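Local coordinates for protein cellobiose 2-epimerase (Ruminococcus albus, PDB 3VW5) that catalyses the reversible epimerization of cellobiose to 4-O-beta-D-glucopyranosyl-D-mannose, working directly on the unmodified sugar, at residues S121-S126 against Y193-N198. The protein carries 2 engineered substitutions. Residues are numbered along the deposited sequence; the frame is centred on the assembly and turned at random.
Sequences SYYRAS and YKADGN
The methyl group of A195 points at the helix that carries Y123 and R124 and is received between their two side chains. CB of A195 lies 3.8 Å from CG of R124 and 3.9 Å from CD2 of Y123. A residue this small lets the backbones come close, with the CA atoms of R124 and A195 6.0 Å apart. In Y123, chi1 (168°) places CG anti to the backbone N, and from there the flat ring can lay its CD2/CE2 edge against both the methyl and the carbonyl of A195: CE2 of Y123 is 3.6 Å from O of A195, which sits near the ring plane. No hydrogen bond spans the two segments.

R124 and K194 cross obliquely. CG of K194 lies over one guanidinium face, offset toward its rim and 3.6 Å from NE of R124, so the lysine offers its methylenes while its NZ stays 4.9 Å from NH2 of R124. Repulsion between these like charges is probably eased by E191, which forms a salt bridge with NH1 of R124. An alanine at R124 would probably leave E191 without its charged mate and open a gap beside the methyl of A195 and the K194 chain.

This surface contact joins the C-terminal ends of helices 109-126 and 179-196 in the (alpha/alpha)6 barrel. Helix 129-145 flanks it, touching Y123 and D196 through L132, while R124 also packs on M62 of helix 47-64.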
ATOM      1  N   SER A 121      -5.041  -8.230   9.499  1.00 43.00           N
ATOM      2  CA  SER A 121      -5.513  -7.065  10.228  1.00 40.43           C
ATOM      3  C   SER A 121      -6.927  -7.268  10.752  1.00 39.76           C
ATOM      4  O   SER A 121      -7.253  -6.837  11.848  1.00 39.70           O
ATOM      5  CB  SER A 121      -5.462  -5.843   9.318  1.00 34.45           C
ATOM      6  OG  SER A 121      -4.171  -5.291   9.341  1.00 41.23           O
ATOM      7  N   TYR A 122      -7.760  -7.925   9.959  1.00 35.59           N
ATOM      8  CA  TYR A 122      -9.144  -8.139  10.340  1.00 39.13           C
ATOM      9  C   TYR A 122      -9.190  -9.088  11.517  1.00 44.04           C
ATOM     10  O   TYR A 122      -9.992  -8.904  12.436  1.00 46.98           O
ATOM     11  CB  TYR A 122      -9.958  -8.696   9.182  1.00 35.98           C
ATOM     12  CG  TYR A 122     -11.383  -9.000   9.563  1.00 42.61           C
ATOM     13  CD1 TYR A 122     -12.256  -7.983   9.915  1.00 38.10           C
ATOM     14  CD2 TYR A 122     -11.858 -10.311   9.565  1.00 46.45           C
ATOM     15  CE1 TYR A 122     -13.557  -8.260  10.256  1.00 43.97           C
ATOM     16  CE2 TYR A 122     -13.154 -10.601   9.906  1.00 44.38           C
ATOM     17  CZ  TYR A 122     -14.005  -9.572  10.258  1.00 44.92           C
ATOM     18  OH  TYR A 122     -15.304  -9.866  10.614  1.00 48.73           O
ATOM     19  N   TYR A 123      -8.309 -10.088  11.501  1.00 41.41           N
ATOM     20  CA  TYR A 123      -8.142 -10.964  12.657  1.00 39.82           C
ATOM     21  C   TYR A 123      -7.722 -10.172  13.903  1.00 42.74           C
ATOM     22  O   TYR A 123      -8.342 -10.303  14.956  1.00 41.67           O
ATOM     23  CB  TYR A 123      -7.155 -12.104  12.359  1.00 41.00           C
ATOM     24  CG  TYR A 123      -6.714 -12.882  13.585  1.00 46.87           C
ATOM     25  CD1 TYR A 123      -7.618 -13.695  14.289  1.00 50.01           C
ATOM     26  CD2 TYR A 123      -5.401 -12.803  14.041  1.00 38.46           C
ATOM     27  CE1 TYR A 123      -7.223 -14.394  15.403  1.00 43.68           C
ATOM     28  CE2 TYR A 123      -4.996 -13.491  15.146  1.00 44.12           C
ATOM     29  CZ  TYR A 123      -5.907 -14.290  15.828  1.00 49.89           C
ATOM     30  OH  TYR A 123      -5.485 -14.983  16.937  1.00 50.61           O
ATOM     31  N   ARG A 124      -6.681  -9.347  13.795  1.00 40.46           N
ATOM     32  CA  ARG A 124      -6.267  -8.529  14.936  1.00 38.76           C
ATOM     33  C   ARG A 124      -7.417  -7.651  15.395  1.00 42.40           C
ATOM     34  O   ARG A 124      -7.445  -7.167  16.518  1.00 42.28           O
ATOM     35  CB  ARG A 124      -5.070  -7.652  14.585  1.00 36.83           C
ATOM     36  CG  ARG A 124      -3.807  -8.429  14.300  1.00 40.61           C
ATOM     37  CD  ARG A 124      -2.641  -7.492  14.042  1.00 41.53           C
ATOM     38  NE  ARG A 124      -2.409  -6.579  15.155  1.00 45.81           N
ATOM     39  CZ  ARG A 124      -2.226  -5.266  15.034  1.00 53.16           C
ATOM     40  NH1 ARG A 124      -2.263  -4.680  13.832  1.00 41.64           N
ATOM     41  NH2 ARG A 124      -2.009  -4.534  16.124  1.00 48.77           N
ATOM     42  N   ALA A 125      -8.369  -7.441  14.502  1.00 43.52           N
ATOM     43  CA  ALA A 125      -9.464  -6.541  14.788  1.00 42.89           C
ATOM     44  C   ALA A 125     -10.631  -7.246  15.475  1.00 46.76           C
ATOM     45  O   ALA A 125     -11.217  -6.684  16.391  1.00 43.04           O
ATOM     46  CB  ALA A 125      -9.936  -5.848  13.508  1.00 42.53           C
ATOM     47  N   SER A 126     -10.949  -8.472  15.047  1.00 47.16           N
ATOM     48  CA  SER A 126     -12.280  -9.032  15.271  1.00 43.19           C
ATOM     49  C   SER A 126     -12.524 -10.068  16.401  1.00 55.60           C
ATOM     50  O   SER A 126     -13.663 -10.158  16.887  1.00 77.63           O
ATOM     51  CB  SER A 126     -12.887  -9.509  13.956  1.00 44.74           C
ATOM     52  OG  SER A 126     -11.975 -10.365  13.287  1.00 50.02           O
ATOM     53  N   TYR A 193       2.854 -11.756  11.084  1.00 40.05           N
ATOM     54  CA  TYR A 193       3.708 -12.118  12.206  1.00 43.75           C
ATOM     55  C   TYR A 193       3.248 -11.373  13.454  1.00 42.17           C
ATOM     56  O   TYR A 193       3.181 -11.939  14.538  1.00 44.02           O
ATOM     57  CB  TYR A 193       5.179 -11.830  11.895  1.00 40.92           C
ATOM     58  CG  TYR A 193       6.119 -12.233  12.994  1.00 43.15           C
ATOM     59  CD1 TYR A 193       6.605 -13.538  13.082  1.00 44.61           C
ATOM     60  CD2 TYR A 193       6.511 -11.322  13.956  1.00 46.45           C
ATOM     61  CE1 TYR A 193       7.456 -13.916  14.089  1.00 39.39           C
ATOM     62  CE2 TYR A 193       7.367 -11.683  14.975  1.00 47.30           C
ATOM     63  CZ  TYR A 193       7.842 -12.987  15.038  1.00 49.44           C
ATOM     64  OH  TYR A 193       8.698 -13.349  16.064  1.00 53.18           O
ATOM     65  N   LYS A 194       2.923 -10.097  13.285  1.00 42.86           N
ATOM     66  CA  LYS A 194       2.340  -9.300  14.355  1.00 42.39           C
ATOM     67  C   LYS A 194       1.122 -10.019  14.922  1.00 44.30           C
ATOM     68  O   LYS A 194       0.929 -10.079  16.133  1.00 44.92           O
ATOM     69  CB  LYS A 194       1.946  -7.917  13.820  1.00 46.26           C
ATOM     70  CG  LYS A 194       1.179  -7.036  14.794  1.00 47.72           C
ATOM     71  CD  LYS A 194       1.740  -5.627  14.788  1.00 54.13           C
ATOM     72  CE  LYS A 194       2.113  -5.164  16.201  1.00 64.34           C
ATOM     73  NZ  LYS A 194       2.860  -3.860  16.188  1.00 70.80           N
ATOM     74  N   ALA A 195       0.314 -10.584  14.032  1.00 39.10           N
ATOM     75  CA  ALA A 195      -0.933 -11.220  14.431  1.00 41.92           C
ATOM     76  C   ALA A 195      -0.765 -12.503  15.253  1.00 46.73           C
ATOM     77  O   ALA A 195      -1.592 -12.784  16.133  1.00 46.87           O
ATOM     78  CB  ALA A 195      -1.810 -11.493  13.214  1.00 38.78           C
ATOM     79  N   ASP A 196       0.282 -13.284  14.968  1.00 42.27           N
ATOM     80  CA  ASP A 196       0.311 -14.676  15.427  1.00 44.54           C
ATOM     81  C   ASP A 196       1.700 -15.295  15.657  1.00 44.33           C
ATOM     82  O   ASP A 196       1.810 -16.476  16.014  1.00 39.51           O
ATOM     83  CB  ASP A 196      -0.501 -15.533  14.454  1.00 46.05           C
ATOM     84  CG  ASP A 196      -0.812 -16.893  15.001  1.00 49.59           C
ATOM     85  OD1 ASP A 196      -1.714 -16.988  15.859  1.00 56.99           O
ATOM     86  OD2 ASP A 196      -0.163 -17.870  14.568  1.00 51.66           O
ATOM     87  N   GLY A 197       2.743 -14.498  15.430  1.00 40.77           N
ATOM     88  CA  GLY A 197       4.118 -14.877  15.731  1.00 39.15           C
ATOM     89  C   GLY A 197       4.723 -16.148  15.148  1.00 39.68           C
ATOM     90  O   GLY A 197       5.718 -16.620  15.668  1.00 44.75           O
ATOM     91  N   ASN A 198       4.137 -16.699  14.086  1.00 44.93           N
ATOM     92  CA  ASN A 198       4.644 -17.909  13.422  1.00 42.06           C
ATOM     93  C   ASN A 198       6.033 -17.705  12.839  1.00 43.88           C
ATOM     94  O   ASN A 198       6.236 -16.817  12.016  1.00 46.51           O
ATOM     95  CB  ASN A 198       3.667 -18.372  12.326  1.00 42.06           C
ATOM     96  CG  ASN A 198       4.153 -19.621  11.575  1.00 52.14           C
ATOM     97  OD1 ASN A 198       4.063 -19.702  10.345  1.00 52.15           O
ATOM     98  ND2 ASN A 198       4.659 -20.596  12.314  1.00 52.65           N
TER